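Local coordinates for fatty acid CoA ligase (Marinactinospora thermotolerans, PDB 6SQ8), which belongs to the ANL superfamily of AMP-binding enzymes and, in this model, binds adenosine monophosphate and 1-ethanoyl-9H-pyrido[3,4-b]indole-3-carboxylic acid, at residues I198-L202 and S203-G207; E233-R237 and E238-H242. All blocks are in the same frame, centred on the assembly; numbering follows the deposited sequence.

Contact 1: residues I198-L202 and S203-G207; sequences IPIPL and SDLGG. With EQ2 (1-ethanoyl-9~{H}-pyrido[3,4-b]indole-3-carboxylic acid), chain F.
From P201 to D204 the chain makes a type I beta turn, closed by a weak bond of 3.5 Å from D204 N to P201 O. The turn links strand 195-198 to helix 205-215 in the AMP-binding domain of this ANL-superfamily protein. D204 takes the N-cap position, although its side chain makes no capping bond; instead OD2 receives S203 OG from above the carboxylate plane and forms a salt bridge with R81. The helix's first turn folds back over the loop, so G206 lies buried against it. I200 reaches it with CG1, 3.5 Å from G206 CA, while I198 lays CD1 against G206 O at 3.6 Å. I200 manages this because CG1 is tucked between its own backbone N and carbonyl carbon (chi1 64°), which also brings CD1 alongside CG of L205. L202 comes to the same carbonyl with CD2, and its own O is approached by G207 CA at 3.3 Å in a CA-H...O contact. G206 CA makes a second contact of this kind, to P201 O at 3.4 Å. N59 holds the loop from outside by binding both I200 O and L202 N. Between the loop and the helix, water 1 bridges P201 O and G206 N, accepting from the latter at 2.9 Å. L205, at the start of the helix, lines the ligand pocket: with CG anti to its backbone N (chi1 176°), its CD1 stops 3.5 Å from N2 of EQ2.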
ATOM      1  N   ILE A 198     -10.098  -7.709   4.091  1.00 22.14           N
ATOM      2  CA  ILE A 198      -9.256  -6.553   4.176  1.00 24.00           C
ATOM      3  C   ILE A 198      -8.801  -6.365   5.613  1.00 24.53           C
ATOM      4  O   ILE A 198      -9.513  -5.780   6.420  1.00 27.07           O
ATOM      5  CB  ILE A 198      -9.976  -5.302   3.645  1.00 24.51           C
ATOM      6  CG1 ILE A 198     -10.567  -5.582   2.262  1.00 24.66           C
ATOM      7  CG2 ILE A 198      -9.023  -4.121   3.632  1.00 23.37           C
ATOM      8  CD1 ILE A 198     -11.047  -4.368   1.533  1.00 24.90           C
ATOM      9  N   PRO A 199      -7.589  -6.842   5.945  1.00 24.70           N
ATOM     10  CA  PRO A 199      -6.970  -6.588   7.239  1.00 25.28           C
ATOM     11  C   PRO A 199      -5.967  -5.426   7.251  1.00 25.45           C
ATOM     12  O   PRO A 199      -5.363  -5.172   8.278  1.00 29.64           O
ATOM     13  CB  PRO A 199      -6.234  -7.919   7.434  1.00 25.97           C
ATOM     14  CG  PRO A 199      -5.713  -8.243   6.051  1.00 26.84           C
ATOM     15  CD  PRO A 199      -6.757  -7.705   5.094  1.00 26.41           C
ATOM     16  N   ILE A 200      -5.770  -4.758   6.117  1.00 24.63           N
ATOM     17  CA  ILE A 200      -4.943  -3.567   6.087  1.00 25.56           C
ATOM     18  C   ILE A 200      -5.823  -2.368   6.415  1.00 26.43           C
ATOM     19  O   ILE A 200      -7.024  -2.427   6.232  1.00 27.31           O
ATOM     20  CB  ILE A 200      -4.213  -3.404   4.741  1.00 26.40           C
ATOM     21  CG1 ILE A 200      -5.176  -3.189   3.573  1.00 27.73           C
ATOM     22  CG2 ILE A 200      -3.285  -4.572   4.496  1.00 26.52           C
ATOM     23  CD1 ILE A 200      -4.496  -3.130   2.220  1.00 28.48           C
ATOM     24  N   PRO A 201      -5.266  -1.245   6.914  1.00 28.48           N
ATOM     25  CA  PRO A 201      -6.084  -0.134   7.380  1.00 29.55           C
ATOM     26  C   PRO A 201      -6.944   0.466   6.261  1.00 33.72           C
ATOM     27  O   PRO A 201      -6.459   0.638   5.136  1.00 38.45           O
ATOM     28  CB  PRO A 201      -5.050   0.905   7.849  1.00 29.15           C
ATOM     29  CG  PRO A 201      -3.802   0.109   8.112  1.00 28.28           C
ATOM     30  CD  PRO A 201      -3.828  -0.977   7.067  1.00 29.18           C
ATOM     31  N   LEU A 202      -8.206   0.798   6.597  1.00 34.03           N
ATOM     32  CA  LEU A 202      -9.153   1.432   5.683  1.00 32.15           C
ATOM     33  C   LEU A 202      -8.735   2.870   5.346  1.00 33.18           C
ATOM     34  O   LEU A 202      -9.306   3.471   4.432  1.00 37.47           O
ATOM     35  CB  LEU A 202     -10.540   1.419   6.322  1.00 32.80           C
ATOM     36  CG  LEU A 202     -11.284   0.082   6.274  1.00 33.67           C
ATOM     37  CD1 LEU A 202     -12.676   0.212   6.925  1.00 31.09           C
ATOM     38  CD2 LEU A 202     -11.395  -0.442   4.838  1.00 32.31           C
ATOM     39  N   SER A 203      -7.761   3.425   6.074  1.00 31.14           N
ATOM     40  CA  SER A 203      -7.310   4.792   5.857  1.00 31.35           C
ATOM     41  C   SER A 203      -6.536   4.950   4.533  1.00 33.80           C
ATOM     42  O   SER A 203      -6.453   6.068   4.022  1.00 35.59           O
ATOM     43  CB  SER A 203      -6.475   5.252   7.013  1.00 30.30           C
ATOM     44  OG  SER A 203      -5.346   4.409   7.179  1.00 27.69           O
ATOM     45  N   ASP A 204      -5.959   3.863   3.983  1.00 34.58           N
ATOM     46  CA  ASP A 204      -5.154   3.939   2.731  1.00 32.93           C
ATOM     47  C   ASP A 204      -5.638   2.882   1.729  1.00 29.47           C
ATOM     48  O   ASP A 204      -6.817   2.828   1.441  1.00 29.16           O
ATOM     49  CB  ASP A 204      -3.664   3.900   3.056  1.00 37.11           C
ATOM     50  CG  ASP A 204      -3.247   5.070   3.930  1.00 38.39           C
ATOM     51  OD1 ASP A 204      -3.098   6.178   3.395  1.00 36.65           O
ATOM     52  OD2 ASP A 204      -3.098   4.859   5.152  1.00 41.51           O
ATOM     53  N   LEU A 205      -4.734   2.072   1.179  1.00 28.17           N
ATOM     54  CA  LEU A 205      -5.095   1.164   0.100  1.00 28.19           C
ATOM     55  C   LEU A 205      -6.307   0.308   0.489  1.00 27.91           C
ATOM     56  O   LEU A 205      -7.178   0.054  -0.334  1.00 26.22           O
ATOM     57  CB  LEU A 205      -3.913   0.271  -0.264  1.00 28.38           C
ATOM     58  CG  LEU A 205      -4.206  -0.794  -1.316  1.00 28.86           C
ATOM     59  CD1 LEU A 205      -4.690  -0.147  -2.602  1.00 28.78           C
ATOM     60  CD2 LEU A 205      -2.966  -1.644  -1.577  1.00 31.32           C
ATOM     61  N   GLY A 206      -6.362  -0.118   1.752  1.00 29.33           N
ATOM     62  CA  GLY A 206      -7.488  -0.923   2.261  1.00 28.84           C
ATOM     63  C   GLY A 206      -8.841  -0.333   1.907  1.00 29.16           C
ATOM     64  O   GLY A 206      -9.749  -1.042   1.493  1.00 30.08           O
ATOM     65  N   GLY A 207      -8.966   0.982   2.086  1.00 30.59           N
ATOM     66  CA  GLY A 207     -10.195   1.700   1.838  1.00 31.36           C
ATOM     67  C   GLY A 207     -10.556   1.780   0.359  1.00 33.46           C
ATOM     68  O   GLY A 207     -11.753   1.795   0.034  1.00 38.85           O
TER
HETATM   69  C1  EQ2 F 501      -0.891  -2.009  -5.305  1.00 40.92           C
HETATM   70  C2  EQ2 F 501       0.041  -1.632  -4.206  1.00 40.14           C
HETATM   71  O1  EQ2 F 501       0.684  -2.503  -3.649  1.00 45.09           O
HETATM   72  C3  EQ2 F 501       0.133  -0.196  -3.761  1.00 37.28           C
HETATM   73  N1  EQ2 F 501       1.208   0.138  -3.035  1.00 36.34           N
HETATM   74  C4  EQ2 F 501       1.349   1.394  -2.581  1.00 41.21           C
HETATM   75  C5  EQ2 F 501       2.563   1.695  -1.730  1.00 42.52           C
HETATM   76  O2  EQ2 F 501       3.398   0.784  -1.548  1.00 40.44           O
HETATM   77  O3  EQ2 F 501       2.605   2.836  -1.238  1.00 45.79           O
HETATM   78  C6  EQ2 F 501       0.409   2.387  -2.827  1.00 39.41           C
HETATM   79  C7  EQ2 F 501      -0.710   2.074  -3.576  1.00 36.72           C
HETATM   80  C8  EQ2 F 501      -1.854   2.813  -4.039  1.00 36.23           C
HETATM   81  C9  EQ2 F 501      -2.291   4.130  -3.911  1.00 36.16           C
HETATM   82  C10 EQ2 F 501      -3.473   4.503  -4.512  1.00 34.88           C
HETATM   83  C11 EQ2 F 501      -4.231   3.586  -5.237  1.00 34.20           C
HETATM   84  C12 EQ2 F 501      -3.826   2.283  -5.396  1.00 36.41           C
HETATM   85  C13 EQ2 F 501      -2.631   1.908  -4.785  1.00 38.35           C
HETATM   86  N2  EQ2 F 501      -2.009   0.674  -4.778  1.00 39.61           N
HETATM   87  C14 EQ2 F 501      -0.853   0.758  -4.057  1.00 36.90           C
HETATM   88  O   HOH W   1      -4.359   0.237   3.792  1.00 21.50           O

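Contact 2: residues E233-R237 and E238-H242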
ATOM      1  N   GLU A 233      -9.136 -18.486   9.671  1.00 34.57           N
ATOM      2  CA  GLU A 233     -10.480 -18.770  10.154  1.00 35.33           C
ATOM      3  C   GLU A 233     -11.471 -17.994   9.281  1.00 32.82           C
ATOM      4  O   GLU A 233     -12.445 -18.562   8.788  1.00 32.02           O
ATOM      5  CB  GLU A 233     -10.581 -18.420  11.646  1.00 39.50           C
ATOM      6  CG  GLU A 233     -11.598 -19.211  12.433  1.00 43.76           C
ATOM      7  CD  GLU A 233     -13.034 -18.717  12.272  1.00 49.85           C
ATOM      8  OE1 GLU A 233     -13.261 -17.467  12.426  1.00 46.22           O
ATOM      9  OE2 GLU A 233     -13.938 -19.585  11.977  1.00 49.87           O
ATOM     10  N   ALA A 234     -11.186 -16.706   9.068  1.00 32.13           N
ATOM     11  CA  ALA A 234     -12.061 -15.808   8.311  1.00 34.68           C
ATOM     12  C   ALA A 234     -12.224 -16.311   6.881  1.00 33.36           C
ATOM     13  O   ALA A 234     -13.315 -16.278   6.351  1.00 32.91           O
ATOM     14  CB  ALA A 234     -11.527 -14.391   8.311  1.00 35.52           C
ATOM     15  N   ILE A 235     -11.130 -16.754   6.261  1.00 32.18           N
ATOM     16  CA  ILE A 235     -11.189 -17.191   4.880  1.00 31.41           C
ATOM     17  C   ILE A 235     -12.156 -18.371   4.773  1.00 32.48           C
ATOM     18  O   ILE A 235     -12.974 -18.400   3.883  1.00 35.43           O
ATOM     19  CB  ILE A 235      -9.789 -17.508   4.334  1.00 30.79           C
ATOM     20  CG1 ILE A 235      -8.951 -16.230   4.218  1.00 31.28           C
ATOM     21  CG2 ILE A 235      -9.876 -18.239   3.008  1.00 30.72           C
ATOM     22  CD1 ILE A 235      -7.483 -16.468   3.936  1.00 31.42           C
ATOM     23  N   GLU A 236     -12.074 -19.315   5.705  1.00 34.84           N
ATOM     24  CA  GLU A 236     -12.870 -20.535   5.646  1.00 38.71           C
ATOM     25  C   GLU A 236     -14.336 -20.221   5.995  1.00 37.14           C
ATOM     26  O   GLU A 236     -15.250 -20.639   5.296  1.00 35.87           O
ATOM     27  CB  GLU A 236     -12.284 -21.585   6.596  1.00 45.81           C
ATOM     28  CG  GLU A 236     -12.912 -22.965   6.400  1.00 48.50           C
ATOM     29  CD  GLU A 236     -12.542 -24.015   7.425  1.00 51.80           C
ATOM     30  OE1 GLU A 236     -12.561 -23.665   8.605  1.00 63.11           O
ATOM     31  OE2 GLU A 236     -12.268 -25.165   7.050  1.00 48.65           O
ATOM     32  N   ARG A 237     -14.534 -19.486   7.094  1.00 37.57           N
ATOM     33  CA  ARG A 237     -15.859 -19.181   7.653  1.00 38.35           C
ATOM     34  C   ARG A 237     -16.683 -18.302   6.682  1.00 36.72           C
ATOM     35  O   ARG A 237     -17.852 -18.565   6.469  1.00 31.58           O
ATOM     36  CB  ARG A 237     -15.687 -18.537   9.034  1.00 46.14           C
ATOM     37  CG  ARG A 237     -16.986 -18.363   9.817  1.00 51.36           C
ATOM     38  CD  ARG A 237     -16.870 -17.598  11.149  1.00 50.33           C
ATOM     39  NE  ARG A 237     -15.668 -16.772  11.316  1.00 50.96           N
ATOM     40  CZ  ARG A 237     -15.571 -15.474  11.006  1.00 53.04           C
ATOM     41  NH1 ARG A 237     -16.637 -14.796  10.611  1.00 50.55           N
ATOM     42  NH2 ARG A 237     -14.402 -14.860  11.079  1.00 51.11           N
ATOM     43  N   GLU A 238     -16.079 -17.262   6.097  1.00 36.95           N
ATOM     44  CA  GLU A 238     -16.774 -16.324   5.188  1.00 36.27           C
ATOM     45  C   GLU A 238     -16.582 -16.748   3.718  1.00 32.28           C
ATOM     46  O   GLU A 238     -17.081 -16.093   2.821  1.00 29.06           O
ATOM     47  CB  GLU A 238     -16.255 -14.894   5.351  1.00 39.82           C
ATOM     48  CG  GLU A 238     -16.168 -14.425   6.789  1.00 46.06           C
ATOM     49  CD  GLU A 238     -17.480 -14.072   7.453  1.00 50.78           C
ATOM     50  OE1 GLU A 238     -18.559 -14.254   6.842  1.00 50.78           O
ATOM     51  OE2 GLU A 238     -17.413 -13.513   8.581  1.00 56.04           O
ATOM     52  N   ARG A 239     -15.866 -17.847   3.477  1.00 32.15           N
ATOM     53  CA  ARG A 239     -15.553 -18.324   2.149  1.00 32.49           C
ATOM     54  C   ARG A 239     -15.001 -17.167   1.302  1.00 29.63           C
ATOM     55  O   ARG A 239     -15.452 -16.954   0.180  1.00 25.94           O
ATOM     56  CB  ARG A 239     -16.793 -18.944   1.507  1.00 35.12           C
ATOM     57  CG  ARG A 239     -17.511 -19.978   2.354  1.00 38.92           C
ATOM     58  CD  ARG A 239     -17.256 -21.385   1.865  1.00 42.24           C
ATOM     59  NE  ARG A 239     -16.058 -22.092   2.309  1.00 43.07           N
ATOM     60  CZ  ARG A 239     -16.066 -23.301   2.874  1.00 38.68           C
ATOM     61  NH1 ARG A 239     -17.159 -23.723   3.487  1.00 34.82           N
ATOM     62  NH2 ARG A 239     -14.990 -24.065   2.809  1.00 36.52           N
ATOM     63  N   ALA A 240     -14.023 -16.432   1.854  1.00 26.56           N
ATOM     64  CA  ALA A 240     -13.408 -15.290   1.201  1.00 25.22           C
ATOM     65  C   ALA A 240     -12.714 -15.731  -0.094  1.00 24.73           C
ATOM     66  O   ALA A 240     -12.113 -16.786  -0.157  1.00 26.06           O
ATOM     67  CB  ALA A 240     -12.435 -14.624   2.139  1.00 25.00           C
ATOM     68  N   THR A 241     -12.826 -14.889  -1.121  1.00 24.92           N
ATOM     69  CA  THR A 241     -12.271 -15.153  -2.430  1.00 26.32           C
ATOM     70  C   THR A 241     -10.963 -14.375  -2.626  1.00 25.46           C
ATOM     71  O   THR A 241     -10.116 -14.766  -3.416  1.00 24.90           O
ATOM     72  CB  THR A 241     -13.241 -14.750  -3.544  1.00 26.50           C
ATOM     73  OG1 THR A 241     -13.486 -13.349  -3.410  1.00 26.91           O
ATOM     74  CG2 THR A 241     -14.537 -15.521  -3.494  1.00 25.51           C
ATOM     75  N   HIS A 242     -10.841 -13.238  -1.942  1.00 23.56           N
ATOM     76  CA  HIS A 242      -9.711 -12.371  -2.084  1.00 22.11           C
ATOM     77  C   HIS A 242      -9.267 -11.923  -0.704  1.00 22.72           C
ATOM     78  O   HIS A 242     -10.089 -11.872   0.220  1.00 21.73           O
ATOM     79  CB  HIS A 242     -10.068 -11.159  -2.942  1.00 22.52           C
ATOM     80  CG  HIS A 242     -10.419 -11.484  -4.357  1.00 22.44           C
ATOM     81  ND1 HIS A 242     -11.513 -12.270  -4.684  1.00 21.17           N
ATOM     82  CD2 HIS A 242      -9.828 -11.127  -5.518  1.00 19.92           C
ATOM     83  CE1 HIS A 242     -11.577 -12.380  -5.992  1.00 21.16           C
ATOM     84  NE2 HIS A 242     -10.557 -11.680  -6.525  1.00 19.70           N
TER
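E238 meets R237 in a salt bridge, OE2 to NH1, near the end of helix 228-237. The two side chains run side by side and point the same way, yet their carboxylate and guanidinium planes stand 79° apart. R237 also holds E233 one turn back: NE meets OE1 at 2.7 Å on the syn side of that carboxylate, nearly within the guanidinium plane. The arginine thus lies between two acids, a network that probably offsets their charges and limits the rotation of its head. At the backbone, E238 N still makes a helical bond to A234 O, 2.9 Å long; chi1 (-48°) sets the glutamate's CG 3.4 Å from A234 O, and the bend at chi2 turns the carboxylate towards R237.

R239 follows with positive phi as the C-prime residue of a Schellman motif. Its N gives a weak bond to E236 O, and its guanidinium lays one face over that oxygen, which sits 3.4 Å above the plane and offset toward the rim. Beyond it, NH2 forms a salt bridge with D263. A240 completes the motif, its N binding I235 O at 3.0 Å on a lone pair in the carbonyl plane, while CB faces the helix and comes to 4.0 Å from I235 CA.

T241 then sets OG1 at the edge of the H242 ring, 2.6 Å from ND1, and also takes a bond from R195 N. H242 opens strand 242-245, pairing through its backbone with strand 195-198, and I235 packs on L197 of that strand, joining the helix end to the sheet.

Contact 1 and contact 2 lie at opposite ends of neighbouring parallel strands: residues 198-207 leave the C-terminal end of strand 195-198, whereas residues 233-242 lead into the start of strand 242-245. Their centres are about 17 Å apart and their nearest atoms about 6 Å, so they do not touch. The shared framework is the strand pair itself, with F244 further along the second strand touching both I200 and L205 and belonging to the EQ2 pocket. Contact 1 reaches the ligand through L205, another pocket residue, whose side chain is about 8 Å from adenosine monophosphate. Contact 2 sits farther out, its centre about 22 Å from that of the chain, against about 8 Å for contact 1.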